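Local coordinates for putative arsenate reductase (Streptococcus mutans UA159, PDB 3FZ4), which belongs to the thioredoxin-fold ArsC family and probably reduces arsenate to arsenite through redox-active cysteine chemistry, at residues A[21-25]-A[26-30]. The protein carries 1 engineered substitution. Numbering follows the deposited sequence. Where two conformers were deposited one is given.
Sequences AELDD and LAWDY
Y30 holds its CG between the backbone N and the carbonyl carbon (chi1 65°), which lays its ring beside L23, whose CG stands anti to its own carbonyl carbon (chi1 -69°). L23 CD1 sits over one face of the phenol in a CH-pi contact, 4.0 Å from the Y30 ring centroid, while L23 CB touches Y30 CE2 at 3.7 Å. A branched leucine suits this buried place because its other methyl, CD2, reaches W28 CE3 at 3.8 Å. Tyrosine also has a polar end: Y30 OH donates to D24 OD1 at 2.7 Å, meeting the carboxylate on its syn side, 24° out of its plane, so the exposed aspartate steadies the ring at its edge. E22 and L26 run side by side, with E22 CG against L26 CD1 (3.7 Å); that methyl also lies over one face of the W28 indole. The E22 carboxylate is held by Y111 OH and the backbone N atoms of Y115 and E116. L26 N makes a helical bond to E22 O (2.9 Å). A27, whose small methyl is tolerated at positive phi, turns the chain: A27 N bonds D24 O at 3.1 Å, and W28 N bonds L23 O weakly at 3.3 Å. The last two bonds, with the apolar L23–W28 contact, form a Schellman motif, ending helix 14-26 in the beta-alpha-beta crossover between parallel strands 5-9 and 30-34 of the thioredoxin-like fold.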
ATOM      1  N   ALA A  21     -12.800  -9.104  -2.717  1.00 10.60           N
ATOM      2  CA  ALA A  21     -14.186  -9.557  -2.830  1.00 10.81           C
ATOM      3  C   ALA A  21     -15.113  -8.356  -2.988  1.00 10.12           C
ATOM      4  O   ALA A  21     -16.098  -8.435  -3.727  1.00 11.14           O
ATOM      5  CB  ALA A  21     -14.612 -10.429  -1.633  1.00 12.50           C
ATOM      6  N   GLU A  22     -14.872  -7.261  -2.235  1.00  9.39           N
ATOM      7  CA  GLU A  22     -15.720  -6.081  -2.394  1.00  9.03           C
ATOM      8  C   GLU A  22     -15.574  -5.458  -3.779  1.00  9.04           C
ATOM      9  O   GLU A  22     -16.590  -5.080  -4.393  1.00  9.55           O
ATOM     10  CB  GLU A  22     -15.450  -5.055  -1.306  1.00  9.33           C
ATOM     11  CG  GLU A  22     -16.467  -3.941  -1.371  1.00 10.52           C
ATOM     12  CD  GLU A  22     -16.151  -2.738  -0.509  1.00 10.48           C
ATOM     13  OE1 GLU A  22     -15.052  -2.691   0.082  1.00 11.43           O
ATOM     14  OE2 GLU A  22     -17.015  -1.820  -0.497  1.00 10.54           O
ATOM     15  N   LEU A  23     -14.339  -5.339  -4.276  1.00  8.90           N
ATOM     16  CA  LEU A  23     -14.163  -4.830  -5.650  1.00  8.63           C
ATOM     17  C   LEU A  23     -14.945  -5.661  -6.658  1.00  9.24           C
ATOM     18  O   LEU A  23     -15.562  -5.115  -7.569  1.00 10.93           O
ATOM     19  CB  LEU A  23     -12.700  -4.800  -6.028  1.00  9.11           C
ATOM     20  CG  LEU A  23     -11.842  -3.785  -5.306  1.00  8.62           C
ATOM     21  CD1 LEU A  23     -10.350  -4.008  -5.597  1.00  9.44           C
ATOM     22  CD2 LEU A  23     -12.278  -2.377  -5.650  1.00 10.85           C
ATOM     23  N   ASP A  24     -14.914  -6.983  -6.476  1.00 10.33           N
ATOM     24  CA  ASP A  24     -15.660  -7.857  -7.394  1.00 11.85           C
ATOM     25  C   ASP A  24     -17.178  -7.633  -7.267  1.00 12.76           C
ATOM     26  O   ASP A  24     -17.886  -7.575  -8.264  1.00 13.35           O
ATOM     27  CB  ASP A  24     -15.282  -9.306  -7.160  1.00 13.31           C
ATOM     28  CG  ASP A  24     -13.832  -9.601  -7.543  1.00 14.57           C
ATOM     29  OD1 ASP A  24     -13.254  -8.876  -8.400  1.00 15.66           O
ATOM     30  OD2 ASP A  24     -13.262 -10.601  -7.035  1.00 19.51           O
ATOM     31  N   ASP A  25     -17.671  -7.489  -6.028  1.00 12.73           N
ATOM     32  CA  ASP A  25     -19.096  -7.273  -5.793  0.50 13.55           C
ATOM     33  C   ASP A  25     -19.551  -5.939  -6.401  1.00 14.45           C
ATOM     34  O   ASP A  25     -20.664  -5.833  -6.930  1.00 16.36           O
ATOM     35  CB  ASP A  25     -19.368  -7.334  -4.284  0.50 13.13           C
ATOM     36  CG  ASP A  25     -20.819  -7.301  -3.951  0.50 14.25           C
ATOM     37  OD1 ASP A  25     -21.565  -8.038  -4.599  0.50 16.48           O
ATOM     38  OD2 ASP A  25     -21.200  -6.542  -3.032  0.50 15.15           O
ATOM     39  N   LEU A  26     -18.685  -4.927  -6.358  1.00 13.32           N
ATOM     40  CA  LEU A  26     -18.995  -3.613  -6.896  0.50 12.94           C
ATOM     41  C   LEU A  26     -18.878  -3.599  -8.415  1.00 13.29           C
ATOM     42  O   LEU A  26     -19.393  -2.699  -9.049  1.00 13.18           O
ATOM     43  CB  LEU A  26     -18.045  -2.552  -6.305  0.50 13.16           C
ATOM     44  CG  LEU A  26     -18.256  -2.185  -4.830  0.50 10.85           C
ATOM     45  CD1 LEU A  26     -16.989  -1.617  -4.200  0.50 12.05           C
ATOM     46  CD2 LEU A  26     -19.404  -1.181  -4.728  0.50  9.49           C
ATOM     47  N   ALA A  27     -18.151  -4.581  -8.976  1.00 12.14           N
ATOM     48  CA  ALA A  27     -17.852  -4.635 -10.404  1.00 12.23           C
ATOM     49  C   ALA A  27     -17.072  -3.392 -10.851  1.00 12.35           C
ATOM     50  O   ALA A  27     -17.234  -2.880 -11.952  1.00 13.15           O
ATOM     51  CB  ALA A  27     -19.123  -4.913 -11.273  1.00 13.00           C
ATOM     52  N   TRP A  28     -16.206  -2.909  -9.957  1.00 12.84           N
ATOM     53  CA  TRP A  28     -15.271  -1.852 -10.330  1.00 13.38           C
ATOM     54  C   TRP A  28     -14.099  -2.453 -11.122  1.00 13.50           C
ATOM     55  O   TRP A  28     -13.634  -3.539 -10.794  1.00 16.54           O
ATOM     56  CB  TRP A  28     -14.746  -1.158  -9.090  1.00 13.45           C
ATOM     57  CG  TRP A  28     -15.723  -0.210  -8.437  1.00 13.98           C
ATOM     58  CD1 TRP A  28     -17.020   0.058  -8.819  1.00 15.98           C
ATOM     59  CD2 TRP A  28     -15.498   0.548  -7.240  1.00 13.78           C
ATOM     60  NE1 TRP A  28     -17.593   0.960  -7.956  1.00 16.55           N
ATOM     61  CE2 TRP A  28     -16.682   1.287  -6.977  1.00 15.29           C
ATOM     62  CE3 TRP A  28     -14.390   0.710  -6.384  1.00 15.14           C
ATOM     63  CZ2 TRP A  28     -16.803   2.143  -5.867  1.00 17.43           C
ATOM     64  CZ3 TRP A  28     -14.524   1.560  -5.285  1.00 14.46           C
ATOM     65  CH2 TRP A  28     -15.714   2.265  -5.052  1.00 16.72           C
ATOM     66  N   ASP A  29     -13.651  -1.774 -12.172  1.00 13.76           N
ATOM     67  CA  ASP A  29     -12.464  -2.246 -12.880  0.50 13.53           C
ATOM     68  C   ASP A  29     -11.221  -2.008 -12.055  1.00 12.03           C
ATOM     69  O   ASP A  29     -11.013  -0.927 -11.519  1.00 13.41           O
ATOM     70  CB  ASP A  29     -12.318  -1.565 -14.224  0.50 14.61           C
ATOM     71  CG  ASP A  29     -13.496  -1.818 -15.105  0.50 16.36           C
ATOM     72  OD1 ASP A  29     -13.458  -2.804 -15.859  0.50 16.69           O
ATOM     73  OD2 ASP A  29     -14.469  -1.061 -15.003  0.50 18.03           O
ATOM     74  N   TYR A  30     -10.419  -3.040 -11.905  1.00 11.52           N
ATOM     75  CA  TYR A  30      -9.145  -2.879 -11.221  1.00 10.85           C
ATOM     76  C   TYR A  30      -8.105  -3.820 -11.817  1.00 10.41           C
ATOM     77  O   TYR A  30      -8.439  -4.873 -12.391  1.00 11.97           O
ATOM     78  CB  TYR A  30      -9.269  -3.134  -9.707  1.00 11.96           C
ATOM     79  CG  TYR A  30      -9.646  -4.551  -9.369  1.00 10.76           C
ATOM     80  CD1 TYR A  30      -8.678  -5.506  -9.043  1.00 13.27           C
ATOM     81  CD2 TYR A  30     -10.978  -4.966  -9.407  1.00 11.21           C
ATOM     82  CE1 TYR A  30      -9.013  -6.809  -8.770  1.00 13.78           C
ATOM     83  CE2 TYR A  30     -11.324  -6.264  -9.114  1.00 12.94           C
ATOM     84  CZ  TYR A  30     -10.328  -7.197  -8.802  1.00 13.09           C
ATOM     85  OH  TYR A  30     -10.585  -8.506  -8.504  1.00 14.96           O
TER